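Long form salivary protein D7L1 (Aedes aegypti, PDB 3DXL) binds and sequesters biogenic amines and leukotrienes of the vertebrate host in two separate pockets, and so modulates blood feeding by the female mosquito. Local coordinates at residues V72-F77 with A91-V96; L185-T190 with A240-W245. All coordinates share one frame; numbering follows the deposited sequence.

Interaction 1: V72-F77 with A91-V96; sequences VIQEQF and AYANAV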
loop_
_atom_site.group_PDB
_atom_site.type_symbol
_atom_site.label_atom_id
_atom_site.label_comp_id
_atom_site.label_asym_id
_atom_site.label_seq_id
_atom_site.Cartn_x
_atom_site.Cartn_y
_atom_site.Cartn_z
ATOM N N VAL A 72 -15.586 -8.160 -5.549
ATOM C CA VAL A 72 -14.900 -7.596 -4.388
ATOM C C VAL A 72 -15.884 -7.019 -3.364
ATOM O O VAL A 72 -15.617 -7.054 -2.171
ATOM C CB VAL A 72 -13.802 -6.562 -4.786
ATOM C CG1 VAL A 72 -14.402 -5.350 -5.480
ATOM C CG2 VAL A 72 -13.001 -6.139 -3.568
ATOM N N ILE A 73 -17.036 -6.522 -3.827
ATOM C CA ILE A 73 -18.048 -5.991 -2.917
ATOM C C ILE A 73 -18.550 -7.090 -1.972
ATOM O O ILE A 73 -18.633 -6.886 -0.759
ATOM C CB ILE A 73 -19.213 -5.338 -3.695
ATOM C CG1 ILE A 73 -18.700 -4.106 -4.442
ATOM C CG2 ILE A 73 -20.382 -4.986 -2.752
ATOM C CD1 ILE A 73 -19.674 -3.585 -5.492
ATOM N N GLN A 74 -18.864 -8.254 -2.533
ATOM C CA GLN A 74 -19.312 -9.381 -1.715
ATOM C C GLN A 74 -18.195 -9.920 -0.810
ATOM O O GLN A 74 -18.449 -10.260 0.345
ATOM C CB GLN A 74 -19.913 -10.491 -2.580
ATOM C CG GLN A 74 -21.185 -10.080 -3.351
ATOM C CD GLN A 74 -22.350 -9.625 -2.461
ATOM O OE1 GLN A 74 -22.469 -10.018 -1.292
ATOM N NE2 GLN A 74 -23.226 -8.796 -3.027
ATOM N N GLU A 75 -16.959 -9.966 -1.322
ATOM C CA GLU A 75 -15.812 -10.382 -0.515
ATOM C C GLU A 75 -15.616 -9.429 0.657
ATOM O O GLU A 75 -15.384 -9.851 1.794
ATOM C CB GLU A 75 -14.532 -10.442 -1.358
ATOM C CG GLU A 75 -14.418 -11.663 -2.256
ATOM C CD GLU A 75 -14.493 -12.975 -1.487
ATOM O OE1 GLU A 75 -13.770 -13.133 -0.477
ATOM O OE2 GLU A 75 -15.287 -13.843 -1.898
ATOM N N GLN A 76 -15.733 -8.134 0.372
ATOM C CA GLN A 76 -15.574 -7.109 1.382
ATOM C C GLN A 76 -16.632 -7.211 2.484
ATOM O O GLN A 76 -16.321 -7.137 3.673
ATOM C CB GLN A 76 -15.574 -5.726 0.730
ATOM C CG GLN A 76 -15.133 -4.601 1.645
ATOM C CD GLN A 76 -13.651 -4.629 1.984
ATOM O OE1 GLN A 76 -12.900 -5.475 1.505
ATOM N NE2 GLN A 76 -13.240 -3.701 2.820
ATOM N N PHE A 77 -17.886 -7.383 2.080
ATOM C CA PHE A 77 -18.992 -7.487 3.027
ATOM C C PHE A 77 -18.911 -8.764 3.874
ATOM O O PHE A 77 -19.242 -8.749 5.054
ATOM C CB PHE A 77 -20.321 -7.381 2.268
ATOM C CG PHE A 77 -21.546 -7.386 3.143
ATOM C CD1 PHE A 77 -21.617 -6.625 4.302
ATOM C CD2 PHE A 77 -22.661 -8.128 2.760
ATOM C CE1 PHE A 77 -22.778 -6.636 5.086
ATOM C CE2 PHE A 77 -23.819 -8.139 3.532
ATOM C CZ PHE A 77 -23.881 -7.393 4.688
ATOM N N ALA A 91 -27.703 -3.919 -3.477
ATOM C CA ALA A 91 -28.072 -2.874 -4.443
ATOM C C ALA A 91 -26.821 -2.280 -5.108
ATOM O O ALA A 91 -26.806 -2.047 -6.314
ATOM C CB ALA A 91 -28.902 -1.787 -3.774
ATOM N N TYR A 92 -25.762 -2.080 -4.320
ATOM C CA TYR A 92 -24.498 -1.548 -4.817
ATOM C C TYR A 92 -23.832 -2.558 -5.751
ATOM O O TYR A 92 -23.416 -2.215 -6.865
ATOM C CB TYR A 92 -23.612 -1.177 -3.620
ATOM C CG TYR A 92 -22.176 -0.776 -3.905
ATOM C CD1 TYR A 92 -21.835 -0.023 -5.023
ATOM C CD2 TYR A 92 -21.161 -1.131 -3.013
ATOM C CE1 TYR A 92 -20.513 0.349 -5.255
ATOM C CE2 TYR A 92 -19.838 -0.764 -3.239
ATOM C CZ TYR A 92 -19.521 -0.029 -4.354
ATOM O OH TYR A 92 -18.204 0.334 -4.559
ATOM N N ALA A 93 -23.755 -3.813 -5.319
ATOM C CA ALA A 93 -23.172 -4.854 -6.158
ATOM C C ALA A 93 -23.937 -4.998 -7.478
ATOM O O ALA A 93 -23.335 -5.122 -8.546
ATOM C CB ALA A 93 -23.130 -6.178 -5.419
ATOM N N ASN A 94 -25.269 -4.978 -7.395
ATOM C CA ASN A 94 -26.119 -5.029 -8.585
ATOM C C ASN A 94 -25.840 -3.891 -9.563
ATOM O O ASN A 94 -25.740 -4.122 -10.767
ATOM C CB ASN A 94 -27.604 -5.053 -8.197
ATOM C CG ASN A 94 -28.035 -6.387 -7.627
ATOM O OD1 ASN A 94 -27.355 -7.400 -7.797
ATOM N ND2 ASN A 94 -29.177 -6.394 -6.945
ATOM N N ALA A 95 -25.715 -2.668 -9.047
ATOM C CA ALA A 95 -25.401 -1.510 -9.891
ATOM C C ALA A 95 -24.056 -1.680 -10.611
ATOM O O ALA A 95 -23.926 -1.355 -11.790
ATOM C CB ALA A 95 -25.434 -0.228 -9.080
ATOM N N VAL A 96 -23.063 -2.218 -9.908
ATOM C CA VAL A 96 -21.762 -2.489 -10.530
ATOM C C VAL A 96 -21.869 -3.596 -11.588
ATOM O O VAL A 96 -21.393 -3.431 -12.710
ATOM C CB VAL A 96 -20.673 -2.812 -9.474
ATOM C CG1 VAL A 96 -19.368 -3.259 -10.147
ATOM C CG2 VAL A 96 -20.414 -1.594 -8.603
#
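Ile73 does most of the touching here. Its CD1 methyl sits over the centre of the Tyr92 ring as a CH-pi contact, 3.7 Å from the ring centroid and 13° off the normal, while CG1 lies nearer one rim, 3.7 Å from Tyr92 CE2. The same CD1 reaches on to Val96, with CG2 of that residue at 3.8 Å. The other branch, Ile73 CG2, faces the methyl of Ala93. Gln74, the next residue along, joins at the margin: its chain bends at chi2, and NE2 ends 3.5 Å from Ala93 CB.

The torsions set this up. Ile73 CG1 stands anti to its carbonyl carbon and chi2 is extended (166°), which carries CD1 out across the gap; Tyr92, with CG anti to its backbone N, lays its ring beneath that methyl. The segments 72-77 and 91-96 run nearly antiparallel (161°), their axes approaching to 9.9 Å, and Ala93, with its small side chain, stands opposite Ile73. Further out, Leu127 of helix 121-127 also packs on Ile73, and Val116 of helix 106-119 on Tyr92 and Val96.

The Tyr92 hydroxyl is hydrogen-bonded to Tyr113 and to a bound glycerol, and the Tyr92 side chain lies about 6 Å from that of Trp37 of the leukotriene site. Carbon contacts thus join the two helices, consistent with a wall of the lipid pocket.

Interaction 2: L185-T190 with A240-W245; sequences LFKEHT and AKEKSW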
loop_
_atom_site.group_PDB
_atom_site.type_symbol
_atom_site.label_atom_id
_atom_site.label_comp_id
_atom_site.label_asym_id
_atom_site.label_seq_id
_atom_site.Cartn_x
_atom_site.Cartn_y
_atom_site.Cartn_z
ATOM N N LEU A 185 11.916 -16.729 12.447
ATOM C CA LEU A 185 11.322 -15.485 12.938
ATOM C C LEU A 185 11.682 -14.305 12.043
ATOM O O LEU A 185 10.804 -13.523 11.662
ATOM C CB LEU A 185 11.745 -15.200 14.383
ATOM C CG LEU A 185 11.193 -13.929 15.037
ATOM C CD1 LEU A 185 9.675 -13.959 15.117
ATOM C CD2 LEU A 185 11.780 -13.724 16.424
ATOM N N PHE A 186 12.960 -14.170 11.699
ATOM C CA PHE A 186 13.379 -13.072 10.852
ATOM C C PHE A 186 12.789 -13.169 9.440
ATOM O O PHE A 186 12.455 -12.153 8.828
ATOM C CB PHE A 186 14.902 -12.947 10.803
ATOM C CG PHE A 186 15.362 -11.770 10.004
ATOM C CD1 PHE A 186 15.192 -10.474 10.492
ATOM C CD2 PHE A 186 15.921 -11.952 8.747
ATOM C CE1 PHE A 186 15.607 -9.377 9.749
ATOM C CE2 PHE A 186 16.338 -10.855 7.994
ATOM C CZ PHE A 186 16.180 -9.572 8.497
ATOM N N LYS A 187 12.648 -14.385 8.928
ATOM C CA LYS A 187 12.009 -14.568 7.631
ATOM C C LYS A 187 10.548 -14.119 7.639
ATOM O O LYS A 187 10.078 -13.529 6.674
ATOM C CB LYS A 187 12.154 -16.014 7.151
ATOM C CG LYS A 187 13.611 -16.410 6.903
ATOM C CD LYS A 187 13.732 -17.789 6.294
ATOM C CE LYS A 187 15.193 -18.178 6.108
ATOM N NZ LYS A 187 15.310 -19.566 5.593
ATOM N N GLU A 188 9.852 -14.356 8.742
ATOM C CA GLU A 188 8.463 -13.925 8.863
ATOM C C GLU A 188 8.372 -12.413 9.025
ATOM O O GLU A 188 7.520 -11.764 8.422
ATOM C CB GLU A 188 7.787 -14.616 10.042
ATOM C CG GLU A 188 6.271 -14.605 9.946
ATOM C CD GLU A 188 5.581 -15.254 11.135
ATOM O OE1 GLU A 188 6.229 -16.033 11.872
ATOM O OE2 GLU A 188 4.380 -14.966 11.333
ATOM N N HIS A 189 9.239 -11.849 9.855
ATOM C CA HIS A 189 9.316 -10.415 10.022
ATOM C C HIS A 189 9.586 -9.715 8.681
ATOM O O HIS A 189 8.950 -8.705 8.346
ATOM C CB HIS A 189 10.398 -10.060 11.052
ATOM C CG HIS A 189 10.799 -8.623 11.001
ATOM N ND1 HIS A 189 10.033 -7.615 11.546
ATOM C CD2 HIS A 189 11.843 -8.017 10.393
ATOM C CE1 HIS A 189 10.609 -6.449 11.305
ATOM N NE2 HIS A 189 11.712 -6.667 10.611
ATOM N N THR A 190 10.505 -10.271 7.897
ATOM C CA THR A 190 10.877 -9.669 6.630
ATOM C C THR A 190 9.728 -9.795 5.631
ATOM O O THR A 190 9.507 -8.888 4.835
ATOM C CB THR A 190 12.179 -10.293 6.105
ATOM O OG1 THR A 190 13.242 -10.023 7.041
ATOM C CG2 THR A 190 12.571 -9.716 4.778
ATOM N N ALA A 240 7.031 -20.583 -0.846
ATOM C CA ALA A 240 6.417 -19.256 -0.923
ATOM C C ALA A 240 6.758 -18.344 0.248
ATOM O O ALA A 240 6.980 -17.150 0.050
ATOM C CB ALA A 240 4.899 -19.384 -1.070
ATOM N N LYS A 241 6.802 -18.911 1.451
ATOM C CA LYS A 241 6.996 -18.139 2.681
ATOM C C LYS A 241 8.396 -17.552 2.825
ATOM O O LYS A 241 8.638 -16.719 3.701
ATOM C CB LYS A 241 6.666 -18.993 3.909
ATOM C CG LYS A 241 5.181 -19.201 4.157
ATOM C CD LYS A 241 4.934 -19.773 5.549
ATOM C CE LYS A 241 3.454 -20.039 5.805
ATOM N NZ LYS A 241 2.632 -18.791 5.832
ATOM N N GLU A 242 9.317 -17.982 1.969
ATOM C CA GLU A 242 10.695 -17.504 2.032
ATOM C C GLU A 242 11.041 -16.495 0.954
ATOM O O GLU A 242 12.167 -15.982 0.920
ATOM C CB GLU A 242 11.653 -18.681 1.964
ATOM C CG GLU A 242 11.664 -19.500 3.237
ATOM C CD GLU A 242 12.788 -20.510 3.271
ATOM O OE1 GLU A 242 13.184 -21.014 2.196
ATOM O OE2 GLU A 242 13.262 -20.813 4.382
ATOM N N LYS A 243 10.074 -16.194 0.088
ATOM C CA LYS A 243 10.354 -15.329 -1.048
ATOM C C LYS A 243 10.688 -13.895 -0.632
ATOM O O LYS A 243 11.644 -13.328 -1.166
ATOM C CB LYS A 243 9.244 -15.413 -2.103
ATOM C CG LYS A 243 9.221 -16.773 -2.815
ATOM C CD LYS A 243 7.998 -16.971 -3.695
ATOM C CE LYS A 243 8.174 -16.309 -5.036
ATOM N NZ LYS A 243 6.915 -16.310 -5.819
ATOM N N SER A 244 9.941 -13.326 0.321
ATOM C CA SER A 244 10.240 -11.971 0.821
ATOM C C SER A 244 11.673 -11.882 1.336
ATOM O O SER A 244 12.441 -10.998 0.947
ATOM C CB SER A 244 9.285 -11.566 1.944
ATOM O OG SER A 244 7.994 -11.276 1.438
ATOM N N TRP A 245 12.026 -12.821 2.208
ATOM C CA TRP A 245 13.367 -12.863 2.780
ATOM C C TRP A 245 14.432 -13.055 1.697
ATOM O O TRP A 245 15.474 -12.394 1.719
ATOM C CB TRP A 245 13.429 -13.971 3.826
ATOM C CG TRP A 245 14.797 -14.191 4.412
ATOM C CD1 TRP A 245 15.371 -13.500 5.445
ATOM C CD2 TRP A 245 15.755 -15.180 4.005
ATOM N NE1 TRP A 245 16.632 -14.004 5.706
ATOM C CE2 TRP A 245 16.896 -15.023 4.831
ATOM C CE3 TRP A 245 15.769 -16.175 3.018
ATOM C CZ2 TRP A 245 18.030 -15.842 4.715
ATOM C CZ3 TRP A 245 16.905 -16.978 2.893
ATOM C CH2 TRP A 245 18.015 -16.807 3.741
HETATM O O HOH W 1 10.107 -14.270 3.897
#
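Lys187 lies along one face of the Trp245 indole, and its chain can be followed atom by atom. CB stands near Trp245 CB. CG, anti to the carbonyl carbon (chi1 -64°), comes down over the five-membered ring, 3.5 Å from Trp245 CG. From there the chain is fully extended; CD passes Glu242 OE2 at 3.6 Å on its way over the indole, and CE settles over the six-membered ring, 3.6 Å from its centroid and almost on the normal, a CH-pi contact. The tip, NZ, stays over that ring as a cation-pi partner at 4.3 Å and also gives a salt bridge to Glu242, NZ to OE2 2.7 Å, meeting the carboxylate from above its plane. The ammonium is thus shared between a carboxylate and an aromatic face, which would probably favour its charged state.

At the indole's edge stands Phe186, its ring almost perpendicular to it and packed rim to rim, with CD2 3.7 Å from Trp245 CD1. The Trp245 NE1 hydrogen bond to Leu181 O helps fix the indole's rotation. One water ties the backbones: it donates to Lys187 O and Lys241 O and accepts from Trp245 N, each at 2.9 Å. Thr190 CG2 packs on Trp245 CA.

Helix 184-196 is thereby held against the start of helix 243-253; farther along it Tyr248 also touches Phe186 and Thr190. His189, of the noradrenaline site, instead packs on Cys157, Glu158 and Tyr161 of helix 153-161.

In the fold
The two contacts belong to different odorant-binding-like domains, their centres about 34 Å apart, and share no helix. Interaction 1, in the N-terminal domain that takes lipids, is largely buried and joins helices neighbouring in sequence; aliphatic groups and a tyrosine face do the work. Interaction 2, in the C-terminal domain that takes biogenic amines, brings together parts separated by 49 residues. It is only partly buried, buries more surface between its segments, and mixes a salt bridge, one indole face and a bridging water. Both place an aliphatic chain over an aromatic face, but only in interaction 2 does that chain end in a cation. Each lies close to its domain's ligand site, with a bound glycerol nearby.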